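Local coordinates for protein bacillaene synthase decarboxylase PksI (Bacillus subtilis, PDB 4Q1K) that decarboxylates a 3-methylglutaconyl group tethered to the synthase PksL to a 3-methylcrotonyl group during biosynthesis of the antibiotic bacillaene, at residues K70-G84 / I114-G128. The protein carries 1 engineered substitution. Numbering follows the deposited sequence.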
ATOM      1  N   LYS B  70      26.319   6.122 -10.735  1.00 20.25           N
ATOM      2  CA  LYS B  70      25.197   6.651  -9.944  1.00 19.31           C
ATOM      3  C   LYS B  70      23.879   5.859 -10.117  1.00 20.88           C
ATOM      4  O   LYS B  70      22.960   5.931  -9.234  1.00 19.71           O
ATOM      5  CB  LYS B  70      24.938   8.140 -10.367  1.00 18.65           C
ATOM      6  CG  LYS B  70      26.070   9.065  -9.769  1.00 19.68           C
ATOM      7  CD  LYS B  70      26.042  10.449 -10.420  1.00 20.04           C
ATOM      8  CE  LYS B  70      27.160  11.344  -9.840  1.00 18.48           C
ATOM      9  NZ  LYS B  70      26.856  12.683 -10.439  1.00 20.00           N
ATOM     10  N   ALA B  71      23.760   5.166 -11.256  1.00 18.61           N
ATOM     11  CA  ALA B  71      22.518   4.410 -11.498  1.00 17.49           C
ATOM     12  C   ALA B  71      22.859   3.231 -12.356  1.00 18.48           C
ATOM     13  O   ALA B  71      23.681   3.331 -13.274  1.00 19.87           O
ATOM     14  CB  ALA B  71      21.492   5.281 -12.289  1.00 18.37           C
ATOM     15  N   VAL B  72      22.126   2.154 -12.125  1.00 18.11           N
ATOM     16  CA  VAL B  72      22.246   0.977 -12.928  1.00 18.41           C
ATOM     17  C   VAL B  72      20.914   0.699 -13.633  1.00 18.27           C
ATOM     18  O   VAL B  72      19.849   0.826 -12.995  1.00 19.59           O
ATOM     19  CB  VAL B  72      22.499  -0.282 -12.022  1.00 20.32           C
ATOM     20  CG1 VAL B  72      22.498  -1.567 -12.868  1.00 21.29           C
ATOM     21  CG2 VAL B  72      23.759  -0.082 -11.117  1.00 20.92           C
ATOM     22  N   ILE B  73      20.960   0.366 -14.930  1.00 18.10           N
ATOM     23  CA  ILE B  73      19.747  -0.082 -15.642  1.00 18.80           C
ATOM     24  C   ILE B  73      19.922  -1.587 -15.928  1.00 19.07           C
ATOM     25  O   ILE B  73      20.840  -1.953 -16.622  1.00 23.01           O
ATOM     26  CB  ILE B  73      19.580   0.658 -16.982  1.00 18.87           C
ATOM     27  CG1 ILE B  73      19.484   2.202 -16.775  1.00 20.37           C
ATOM     28  CG2 ILE B  73      18.366   0.108 -17.763  1.00 19.02           C
ATOM     29  CD1 ILE B  73      19.614   2.994 -18.096  1.00 21.23           C
ATOM     30  N   LEU B  74      19.014  -2.378 -15.382  1.00 18.50           N
ATOM     31  CA  LEU B  74      18.967  -3.850 -15.556  1.00 19.25           C
ATOM     32  C   LEU B  74      17.841  -4.117 -16.575  1.00 21.91           C
ATOM     33  O   LEU B  74      16.691  -3.681 -16.377  1.00 18.31           O
ATOM     34  CB  LEU B  74      18.673  -4.600 -14.241  1.00 19.98           C
ATOM     35  CG  LEU B  74      18.432  -6.102 -14.323  1.00 20.45           C
ATOM     36  CD1 LEU B  74      19.775  -6.733 -14.833  1.00 19.54           C
ATOM     37  CD2 LEU B  74      18.137  -6.602 -12.916  1.00 20.08           C
ATOM     38  N   THR B  75      18.176  -4.766 -17.699  1.00 18.92           N
ATOM     39  CA  THR B  75      17.120  -4.937 -18.738  1.00 21.99           C
ATOM     40  C   THR B  75      17.371  -6.195 -19.506  1.00 21.53           C
ATOM     41  O   THR B  75      18.470  -6.815 -19.343  1.00 20.84           O
ATOM     42  CB  THR B  75      17.108  -3.714 -19.715  1.00 22.17           C
ATOM     43  OG1 THR B  75      15.872  -3.702 -20.484  1.00 23.28           O
ATOM     44  CG2 THR B  75      18.370  -3.682 -20.702  1.00 20.64           C
ATOM     45  N   GLY B  76      16.437  -6.564 -20.390  1.00 20.47           N
ATOM     46  CA  GLY B  76      16.538  -7.836 -21.147  1.00 20.91           C
ATOM     47  C   GLY B  76      16.833  -7.573 -22.620  1.00 22.30           C
ATOM     48  O   GLY B  76      17.435  -6.548 -22.972  1.00 24.53           O
ATOM     49  N   TYR B  77      16.406  -8.485 -23.502  1.00 20.93           N
ATOM     50  CA  TYR B  77      16.527  -8.279 -24.916  1.00 21.90           C
ATOM     51  C   TYR B  77      15.155  -8.568 -25.530  1.00 22.08           C
ATOM     52  O   TYR B  77      14.413  -9.433 -25.009  1.00 22.34           O
ATOM     53  CB  TYR B  77      17.659  -9.196 -25.538  1.00 24.72           C
ATOM     54  CG  TYR B  77      17.161 -10.645 -25.589  1.00 26.25           C
ATOM     55  CD1 TYR B  77      16.596 -11.172 -26.783  1.00 27.05           C
ATOM     56  CD2 TYR B  77      17.191 -11.445 -24.450  1.00 25.43           C
ATOM     57  CE1 TYR B  77      16.079 -12.472 -26.834  1.00 27.79           C
ATOM     58  CE2 TYR B  77      16.642 -12.738 -24.479  1.00 27.54           C
ATOM     59  CZ  TYR B  77      16.092 -13.219 -25.667  1.00 28.11           C
ATOM     60  OH  TYR B  77      15.558 -14.499 -25.688  1.00 28.35           O
ATOM     61  N   ASP B  78      14.874  -7.866 -26.639  1.00 24.23           N
ATOM     62  CA  ASP B  78      13.638  -8.112 -27.438  1.00 27.02           C
ATOM     63  C   ASP B  78      12.442  -8.208 -26.505  1.00 22.61           C
ATOM     64  O   ASP B  78      12.184  -7.278 -25.732  1.00 25.50           O
ATOM     65  CB  ASP B  78      13.789  -9.397 -28.290  1.00 26.90           C
ATOM     66  CG  ASP B  78      14.805  -9.206 -29.443  1.00 37.22           C
ATOM     67  OD1 ASP B  78      15.237  -8.043 -29.688  1.00 34.75           O
ATOM     68  OD2 ASP B  78      15.174 -10.220 -30.061  1.00 39.83           O
ATOM     69  N   ASN B  79      11.725  -9.325 -26.542  1.00 23.90           N
ATOM     70  CA  ASN B  79      10.542  -9.512 -25.716  1.00 23.30           C
ATOM     71  C   ASN B  79      10.693 -10.173 -24.319  1.00 22.40           C
ATOM     72  O   ASN B  79       9.698 -10.549 -23.701  1.00 22.50           O
ATOM     73  CB  ASN B  79       9.437 -10.222 -26.573  1.00 28.01           C
ATOM     74  CG  ASN B  79       9.893 -11.587 -27.063  1.00 33.60           C
ATOM     75  OD1 ASN B  79      11.127 -11.837 -27.214  1.00 32.70           O
ATOM     76  ND2 ASN B  79       8.941 -12.503 -27.286  1.00 33.78           N
ATOM     77  N   TYR B  80      11.912 -10.354 -23.783  1.00 21.86           N
ATOM     78  CA  TYR B  80      12.124 -11.063 -22.516  1.00 21.87           C
ATOM     79  C   TYR B  80      12.924 -10.160 -21.566  1.00 20.49           C
ATOM     80  O   TYR B  80      14.025  -9.715 -21.902  1.00 21.94           O
ATOM     81  CB  TYR B  80      13.005 -12.329 -22.778  1.00 21.68           C
ATOM     82  CG  TYR B  80      12.051 -13.457 -23.271  1.00 27.06           C
ATOM     83  CD1 TYR B  80      11.275 -14.145 -22.344  1.00 32.27           C
ATOM     84  CD2 TYR B  80      11.812 -13.662 -24.622  1.00 30.70           C
ATOM     85  CE1 TYR B  80      10.344 -15.105 -22.746  1.00 38.97           C
ATOM     86  CE2 TYR B  80      10.890 -14.643 -25.055  1.00 34.63           C
ATOM     87  CZ  TYR B  80      10.173 -15.345 -24.101  1.00 38.47           C
ATOM     88  OH  TYR B  80       9.218 -16.311 -24.408  1.00 39.44           O
ATOM     89  N   PHE B  81      12.392  -9.943 -20.413  1.00 20.24           N
ATOM     90  CA  PHE B  81      13.223  -9.359 -19.364  1.00 18.82           C
ATOM     91  C   PHE B  81      14.023 -10.552 -18.707  1.00 19.54           C
ATOM     92  O   PHE B  81      15.237 -10.643 -18.781  1.00 21.89           O
ATOM     93  CB  PHE B  81      12.337  -8.676 -18.264  1.00 17.90           C
ATOM     94  CG  PHE B  81      13.133  -8.186 -17.072  1.00 17.96           C
ATOM     95  CD1 PHE B  81      14.046  -7.091 -17.236  1.00 19.13           C
ATOM     96  CD2 PHE B  81      13.019  -8.820 -15.811  1.00 18.13           C
ATOM     97  CE1 PHE B  81      14.792  -6.611 -16.119  1.00 19.58           C
ATOM     98  CE2 PHE B  81      13.773  -8.391 -14.705  1.00 16.54           C
ATOM     99  CZ  PHE B  81      14.648  -7.287 -14.871  1.00 19.02           C
ATOM    100  N   ALA B  82      13.302 -11.480 -18.082  1.00 21.47           N
ATOM    101  CA  ALA B  82      13.959 -12.574 -17.348  1.00 19.70           C
ATOM    102  C   ALA B  82      12.879 -13.619 -17.112  1.00 20.55           C
ATOM    103  O   ALA B  82      11.761 -13.303 -16.710  1.00 23.06           O
ATOM    104  CB  ALA B  82      14.662 -12.144 -16.030  1.00 21.02           C
ATOM    105  N   SER B  83      13.222 -14.893 -17.309  1.00 21.72           N
ATOM    106  CA  SER B  83      12.175 -15.933 -17.376  1.00 19.80           C
ATOM    107  C   SER B  83      12.277 -16.877 -16.179  1.00 22.20           C
ATOM    108  O   SER B  83      11.556 -17.864 -16.127  1.00 23.12           O
ATOM    109  CB  SER B  83      12.473 -16.797 -18.646  1.00 20.76           C
ATOM    110  OG  SER B  83      11.991 -16.108 -19.745  1.00 25.40           O
ATOM    111  N   GLY B  84      13.221 -16.657 -15.265  1.00 24.07           N
ATOM    112  CA  GLY B  84      13.214 -17.330 -13.970  1.00 25.21           C
ATOM    113  C   GLY B  84      13.975 -18.665 -14.054  1.00 24.80           C
ATOM    114  O   GLY B  84      14.783 -18.860 -14.981  1.00 25.54           O
ATOM    115  N   ILE B 114      24.114   1.418  -5.268  1.00 20.08           N
ATOM    116  CA  ILE B 114      23.483   2.538  -6.003  1.00 20.62           C
ATOM    117  C   ILE B 114      22.070   2.142  -6.491  1.00 19.07           C
ATOM    118  O   ILE B 114      21.705   0.967  -6.537  1.00 18.38           O
ATOM    119  CB  ILE B 114      24.385   3.034  -7.112  1.00 22.56           C
ATOM    120  CG1 ILE B 114      24.797   1.914  -8.060  1.00 20.30           C
ATOM    121  CG2 ILE B 114      25.557   3.774  -6.467  1.00 21.64           C
ATOM    122  CD1 ILE B 114      25.547   2.370  -9.316  1.00 23.99           C
ATOM    123  N   PRO B 115      21.258   3.128  -6.880  1.00 18.30           N
ATOM    124  CA  PRO B 115      19.904   2.828  -7.347  1.00 19.90           C
ATOM    125  C   PRO B 115      19.946   1.979  -8.615  1.00 18.84           C
ATOM    126  O   PRO B 115      20.801   2.195  -9.517  1.00 21.58           O
ATOM    127  CB  PRO B 115      19.372   4.237  -7.724  1.00 19.34           C
ATOM    128  CG  PRO B 115      20.012   5.139  -6.735  1.00 19.40           C
ATOM    129  CD  PRO B 115      21.432   4.599  -6.622  1.00 18.94           C
ATOM    130  N   VAL B 116      19.078   0.976  -8.641  1.00 17.57           N
ATOM    131  CA  VAL B 116      18.981   0.120  -9.838  1.00 17.00           C
ATOM    132  C   VAL B 116      17.531   0.335 -10.413  1.00 18.63           C
ATOM    133  O   VAL B 116      16.548   0.339  -9.642  1.00 17.26           O
ATOM    134  CB  VAL B 116      19.092  -1.348  -9.437  1.00 18.84           C
ATOM    135  CG1 VAL B 116      18.910  -2.283 -10.630  1.00 19.25           C
ATOM    136  CG2 VAL B 116      20.483  -1.546  -8.724  1.00 19.45           C
ATOM    137  N   ILE B 117      17.458   0.505 -11.730  1.00 18.03           N
ATOM    138  CA  ILE B 117      16.167   0.576 -12.451  1.00 17.02           C
ATOM    139  C   ILE B 117      16.016  -0.756 -13.188  1.00 19.13           C
ATOM    140  O   ILE B 117      16.824  -1.075 -14.072  1.00 18.41           O
ATOM    141  CB  ILE B 117      16.213   1.715 -13.476  1.00 16.92           C
ATOM    142  CG1 ILE B 117      16.470   3.036 -12.716  1.00 17.12           C
ATOM    143  CG2 ILE B 117      14.931   1.723 -14.408  1.00 19.09           C
ATOM    144  CD1 ILE B 117      17.048   4.092 -13.665  1.00 18.56           C
ATOM    145  N   ALA B 118      14.987  -1.502 -12.845  1.00 18.18           N
ATOM    146  CA  ALA B 118      14.647  -2.741 -13.600  1.00 17.44           C
ATOM    147  C   ALA B 118      13.731  -2.317 -14.768  1.00 18.12           C
ATOM    148  O   ALA B 118      12.516  -1.986 -14.568  1.00 19.60           O
ATOM    149  CB  ALA B 118      13.839  -3.685 -12.711  1.00 17.52           C
ATOM    150  N   ALA B 119      14.338  -2.202 -15.941  1.00 18.53           N
ATOM    151  CA  ALA B 119      13.587  -1.799 -17.164  1.00 18.69           C
ATOM    152  C   ALA B 119      13.064  -3.142 -17.771  1.00 16.89           C
ATOM    153  O   ALA B 119      13.758  -3.780 -18.609  1.00 16.35           O
ATOM    154  CB  ALA B 119      14.559  -1.075 -18.116  1.00 18.26           C
ATOM    155  N   MET B 120      11.880  -3.539 -17.368  1.00 18.06           N
ATOM    156  CA  MET B 120      11.326  -4.879 -17.735  1.00 18.31           C
ATOM    157  C   MET B 120      10.552  -4.658 -19.012  1.00 21.15           C
ATOM    158  O   MET B 120       9.273  -4.555 -19.015  1.00 19.30           O
ATOM    159  CB  MET B 120      10.429  -5.387 -16.589  1.00 17.96           C
ATOM    160  CG  MET B 120      11.186  -5.487 -15.262  1.00 20.75           C
ATOM    161  SD  MET B 120      10.121  -6.529 -14.146  1.00 31.12           S
ATOM    162  CE  MET B 120      10.945  -6.334 -12.668  1.00 32.13           C
ATOM    163  N   GLN B 121      11.304  -4.546 -20.118  1.00 18.91           N
ATOM    164  CA  GLN B 121      10.695  -4.238 -21.437  1.00 21.77           C
ATOM    165  C   GLN B 121       9.978  -5.503 -22.002  1.00 22.45           C
ATOM    166  O   GLN B 121       9.147  -5.395 -22.925  1.00 21.82           O
ATOM    167  CB  GLN B 121      11.753  -3.713 -22.426  1.00 19.80           C
ATOM    168  CG  GLN B 121      12.485  -4.759 -23.283  1.00 20.21           C
ATOM    169  CD  GLN B 121      13.222  -5.868 -22.493  1.00 24.21           C
ATOM    170  OE1 GLN B 121      13.576  -5.732 -21.300  1.00 22.58           O
ATOM    171  NE2 GLN B 121      13.408  -6.990 -23.161  1.00 22.43           N
ATOM    172  N   GLY B 122      10.379  -6.654 -21.500  1.00 22.02           N
ATOM    173  CA  GLY B 122       9.799  -7.959 -21.904  1.00 20.25           C
ATOM    174  C   GLY B 122       9.246  -8.746 -20.742  1.00 20.00           C
ATOM    175  O   GLY B 122       9.082  -8.221 -19.619  1.00 20.43           O
ATOM    176  N   HIS B 123       8.910 -10.001 -21.011  1.00 20.83           N
ATOM    177  CA  HIS B 123       8.240 -10.802 -19.974  1.00 20.06           C
ATOM    178  C   HIS B 123       9.108 -11.043 -18.733  1.00 20.94           C
ATOM    179  O   HIS B 123      10.349 -11.165 -18.850  1.00 19.84           O
ATOM    180  CB  HIS B 123       7.852 -12.152 -20.539  1.00 19.70           C
ATOM    181  CG  HIS B 123       7.088 -12.019 -21.821  1.00 23.02           C
ATOM    182  ND1 HIS B 123       7.569 -12.497 -23.039  1.00 25.90           N
ATOM    183  CD2 HIS B 123       5.928 -11.383 -22.085  1.00 20.68           C
ATOM    184  CE1 HIS B 123       6.686 -12.216 -23.986  1.00 22.57           C
ATOM    185  NE2 HIS B 123       5.683 -11.545 -23.428  1.00 26.88           N
ATOM    186  N   GLY B 124       8.447 -11.115 -17.581  1.00 19.67           N
ATOM    187  CA  GLY B 124       9.138 -11.298 -16.343  1.00 19.40           C
ATOM    188  C   GLY B 124       8.394 -12.457 -15.663  1.00 20.76           C
ATOM    189  O   GLY B 124       7.209 -12.324 -15.254  1.00 21.00           O
ATOM    190  N   ILE B 125       9.073 -13.592 -15.549  1.00 18.88           N
ATOM    191  CA  ILE B 125       8.428 -14.843 -15.153  1.00 19.81           C
ATOM    192  C   ILE B 125       9.179 -15.424 -13.911  1.00 22.21           C
ATOM    193  O   ILE B 125      10.402 -15.570 -13.933  1.00 22.04           O
ATOM    194  CB  ILE B 125       8.522 -15.892 -16.302  1.00 18.86           C
ATOM    195  CG1 ILE B 125       7.859 -15.308 -17.565  1.00 22.57           C
ATOM    196  CG2 ILE B 125       7.908 -17.253 -15.874  1.00 18.17           C
ATOM    197  CD1 ILE B 125       8.235 -16.031 -18.826  1.00 29.23           C
ATOM    198  N   GLY B 126       8.416 -15.709 -12.852  1.00 21.07           N
ATOM    199  CA  GLY B 126       8.864 -16.383 -11.680  1.00 21.66           C
ATOM    200  C   GLY B 126      10.001 -15.649 -11.049  1.00 21.06           C
ATOM    201  O   GLY B 126       9.911 -14.477 -10.752  1.00 21.19           O
ATOM    202  N   GLY B 127      11.138 -16.371 -10.901  1.00 20.25           N
ATOM    203  CA  GLY B 127      12.361 -15.746 -10.324  1.00 21.02           C
ATOM    204  C   GLY B 127      12.831 -14.509 -11.071  1.00 24.45           C
ATOM    205  O   GLY B 127      13.432 -13.606 -10.439  1.00 22.34           O
ATOM    206  N   GLY B 128      12.608 -14.506 -12.395  1.00 21.90           N
ATOM    207  CA  GLY B 128      12.960 -13.382 -13.279  1.00 23.02           C
ATOM    208  C   GLY B 128      12.174 -12.103 -12.871  1.00 23.57           C
ATOM    209  O   GLY B 128      12.769 -11.006 -12.748  1.00 25.65           O
TER
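Gln121 NE2 gives hydrogen bonds to two carbonyls of the facing turn, Asp78 O at 2.9 Å and Tyr80 O at 3.1 Å. Asp78 O lies in the Gln121 amide plane and Tyr80 O is tilted from it, while NE2 comes from above the plane of both carbonyls. On the amide's other branch, OE1 accepts from Gly76 N (3.1 Å). Three bonds thus fix the rotation of this buried amide; CG between the backbone N and the carbonyl carbon and a bend at chi2 (-57°) bring it to the type II' turn Tyr77-Tyr80. Nearby, Thr75 OG1 donates to Ala119 O, in the carbonyl plane.

Pairing resumes at the turn with His123 N bonded to Asn79 O; His123 O then accepts from both Phe81 N and Ala82 N, a doubling that marks a beta bulge, where the register slips by one residue. The His123 imidazole directs its edge at one face of the Tyr80 ring, planes at 74°. Phe81 turns CG away from its own N (chi1 174°), bringing one ring face against Met120, whose CG sits 3.6 Å from the ring centroid in a CH-pi contact; SD, over the same face, adds a Met-aromatic one. Gly128 O meets the ring's edge in plane.

Parallel strands 71-75 and 116-120 form the central pair of the crotonase-fold sheet, flanked by strands 34-39 and 137-141. Val72 and Leu74 use both N and O to bond Pro115 O, Ile117 N, Ile117 O and Ala119 N. Helix 201-215 packs on Ile73 and Ala119, Met120 touches strand 137-141, and Gly126, at the N-cap, starts helix 127-133, whose Gly127 lies about 10 Å from the side chain of the active-site His249.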